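Local atomic coordinates of uncharacterized protein (PDB entry 4K61), a protein that is of unknown function but belongs to the DUF2874 family, which is probably related to PepSY-like, putative beta-lactamase-inhibitor-like proteins. Residues T57-M62 / V86-F91. Numbering follows the deposited sequence.
Sequences TDWETM and VTWVQF
Val86, Trp59 and Trp88 bury the most surface where strand 52-58 ends against strand 82-90. These are neighbouring strands in the middle of an eight-stranded antiparallel meander, with its strands in sequence order; the protein is PepSY-like by sequence family. Thr57 and Trp88 form a hydrogen-bonded pair. Thr57 N to Trp88 O and Trp88 N to Thr57 O are both 2.9 Å. Asp58 and Thr87 follow as a non-hydrogen-bonded pair. After Asp58 the chain leaves the strand and turns, and Val86 O accepts two N-H groups from the turn. Glu60 N lies 3.2 Å from Val86 O, in the carbonyl plane and on a lone pair; the bond from Trp59 N is weak.

The turn brings the Trp59 indole beside Trp88, on the same side of the sheet, and the two side chains point the same way. The Trp59 six-membered ring and the Trp88 five-membered ring are nearly parallel (13°) but displaced, with little overlap. The six-membered ring of Trp59 instead lies over the root of Trp88. Trp88 CB sits 3.5 Å from the centroid of that ring, almost on its normal, in a CH-pi contact. With CG anti to the backbone N (chi1 -179°), the Trp88 indole rises alongside Trp59. There Trp59 CH2, on the ring's rim, comes 3.4 Å from Trp88 CE3. Val98 of the next strand also touches both tryptophans.

Val86 divides its two methyls. Val86 CG1 lies in the plane of the Trp59 ring at its edge, 3.9 Å from Trp59 CE3. SE of selenomethionine Met62, whose chain bends at both chi2 and chi3, is 3.7 Å from Val86 CG2. At the other end, Gln90 OE1 accepts from Gln55 NE2 and also from a water. That water donates to Trp88 O as well, and accepts from Thr57 OG1 at 2.7 Å.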
loop_
_atom_site.group_PDB
_atom_site.type_symbol
_atom_site.label_atom_id
_atom_site.label_comp_id
_atom_site.label_asym_id
_atom_site.label_seq_id
_atom_site.Cartn_x
_atom_site.Cartn_y
_atom_site.Cartn_z
ATOM N N THR A 57 -2.777 4.063 0.646
ATOM C CA THR A 57 -2.437 5.484 0.708
ATOM C C THR A 57 -0.963 5.617 1.069
ATOM O O THR A 57 -0.471 5.031 2.041
ATOM C CB THR A 57 -3.290 6.163 1.787
ATOM O OG1 THR A 57 -4.672 5.968 1.473
ATOM C CG2 THR A 57 -3.005 7.633 1.892
ATOM N N ASP A 58 -0.246 6.347 0.229
ATOM C CA ASP A 58 1.186 6.521 0.382
ATOM C C ASP A 58 1.404 7.649 1.342
ATOM O O ASP A 58 1.364 8.810 0.993
ATOM C CB ASP A 58 1.836 6.809 -0.964
ATOM C CG ASP A 58 3.349 6.856 -0.888
ATOM O OD1 ASP A 58 3.903 6.755 0.218
ATOM O OD2 ASP A 58 3.993 7.001 -1.950
ATOM N N TRP A 59 1.633 7.273 2.586
ATOM C CA TRP A 59 1.842 8.227 3.643
ATOM C C TRP A 59 3.216 8.872 3.582
ATOM O O TRP A 59 3.399 9.974 4.069
ATOM C CB TRP A 59 1.656 7.539 4.991
ATOM C CG TRP A 59 0.242 7.505 5.518
ATOM C CD1 TRP A 59 -0.801 8.348 5.199
ATOM C CD2 TRP A 59 -0.244 6.670 6.556
ATOM N NE1 TRP A 59 -1.920 8.016 5.930
ATOM C CE2 TRP A 59 -1.598 7.015 6.789
ATOM C CE3 TRP A 59 0.340 5.676 7.340
ATOM C CZ2 TRP A 59 -2.383 6.370 7.751
ATOM C CZ3 TRP A 59 -0.427 5.020 8.247
ATOM C CH2 TRP A 59 -1.783 5.379 8.473
ATOM N N GLU A 60 4.172 8.174 2.982
ATOM C CA GLU A 60 5.532 8.632 2.746
ATOM C C GLU A 60 6.430 8.653 3.989
ATOM O O GLU A 60 7.564 8.149 3.929
ATOM C CB GLU A 60 5.568 9.964 1.997
ATOM C CG GLU A 60 5.388 9.768 0.511
ATOM C CD GLU A 60 5.146 11.062 -0.224
ATOM O OE1 GLU A 60 5.864 12.049 0.056
ATOM O OE2 GLU A 60 4.248 11.075 -1.089
ATOM N N THR A 61 5.926 9.166 5.113
ATOM C CA THR A 61 6.737 9.179 6.336
ATOM C C THR A 61 6.006 8.602 7.529
ATOM O O THR A 61 4.755 8.440 7.519
ATOM C CB THR A 61 7.209 10.597 6.711
ATOM O OG1 THR A 61 6.109 11.349 7.210
ATOM C CG2 THR A 61 7.823 11.313 5.521
HETATM N N MSE A 62 6.793 8.349 8.576
HETATM C CA MSE A 62 6.266 7.794 9.819
HETATM C C MSE A 62 5.400 8.804 10.532
HETATM O O MSE A 62 4.696 8.443 11.468
HETATM C CB MSE A 62 7.395 7.313 10.738
HETATM C CG MSE A 62 8.243 6.207 10.102
HETATM SE SE MSE A 62 7.191 4.550 9.955
HETATM C CE MSE A 62 7.205 4.060 11.873
ATOM N N VAL A 86 6.161 4.237 3.526
ATOM C CA VAL A 86 5.136 3.988 4.545
ATOM C C VAL A 86 3.773 4.048 3.841
ATOM O O VAL A 86 3.459 5.044 3.193
ATOM C CB VAL A 86 5.169 5.022 5.684
ATOM C CG1 VAL A 86 4.114 4.702 6.716
ATOM C CG2 VAL A 86 6.553 5.018 6.322
ATOM N N THR A 87 3.022 2.956 3.948
ATOM C CA THR A 87 1.773 2.792 3.225
ATOM C C THR A 87 0.688 2.336 4.191
ATOM O O THR A 87 0.882 1.405 4.988
ATOM C CB THR A 87 1.947 1.778 2.084
ATOM O OG1 THR A 87 2.994 2.227 1.231
ATOM C CG2 THR A 87 0.693 1.627 1.255
ATOM N N TRP A 88 -0.457 3.015 4.127
ATOM C CA TRP A 88 -1.669 2.586 4.794
ATOM C C TRP A 88 -2.509 1.731 3.878
ATOM O O TRP A 88 -2.970 2.183 2.833
ATOM C CB TRP A 88 -2.453 3.833 5.234
ATOM C CG TRP A 88 -3.725 3.659 5.967
ATOM C CD1 TRP A 88 -4.938 4.216 5.650
ATOM C CD2 TRP A 88 -3.917 2.964 7.197
ATOM N NE1 TRP A 88 -5.877 3.901 6.592
ATOM C CE2 TRP A 88 -5.288 3.125 7.556
ATOM C CE3 TRP A 88 -3.071 2.220 8.034
ATOM C CZ2 TRP A 88 -5.819 2.581 8.707
ATOM C CZ3 TRP A 88 -3.628 1.651 9.191
ATOM C CH2 TRP A 88 -4.982 1.860 9.516
ATOM N N VAL A 89 -2.647 0.467 4.243
ATOM C CA VAL A 89 -3.294 -0.525 3.406
ATOM C C VAL A 89 -4.658 -0.863 4.004
ATOM O O VAL A 89 -4.774 -1.340 5.160
ATOM C CB VAL A 89 -2.451 -1.807 3.327
ATOM C CG1 VAL A 89 -3.083 -2.784 2.352
ATOM C CG2 VAL A 89 -1.017 -1.512 2.947
ATOM N N GLN A 90 -5.691 -0.681 3.191
ATOM C CA GLN A 90 -7.064 -0.939 3.609
ATOM C C GLN A 90 -7.753 -1.922 2.658
ATOM O O GLN A 90 -7.366 -2.086 1.470
ATOM C CB GLN A 90 -7.843 0.376 3.635
ATOM C CG GLN A 90 -7.311 1.422 4.616
ATOM C CD GLN A 90 -8.067 2.741 4.485
ATOM O OE1 GLN A 90 -7.746 3.571 3.643
ATOM N NE2 GLN A 90 -9.097 2.902 5.277
ATOM N N PHE A 91 -8.749 -2.581 3.214
ATOM C CA PHE A 91 -9.473 -3.686 2.564
ATOM C C PHE A 91 -10.945 -3.583 2.903
ATOM O O PHE A 91 -11.311 -3.060 3.959
ATOM C CB PHE A 91 -9.001 -5.038 3.087
ATOM C CG PHE A 91 -7.536 -5.264 3.024
ATOM C CD1 PHE A 91 -6.923 -5.637 1.846
ATOM C CD2 PHE A 91 -6.764 -5.140 4.172
ATOM C CE1 PHE A 91 -5.570 -5.873 1.799
ATOM C CE2 PHE A 91 -5.419 -5.376 4.135
ATOM C CZ PHE A 91 -4.805 -5.734 2.956
HETATM O O HOH W 1 -5.499 3.512 2.232
#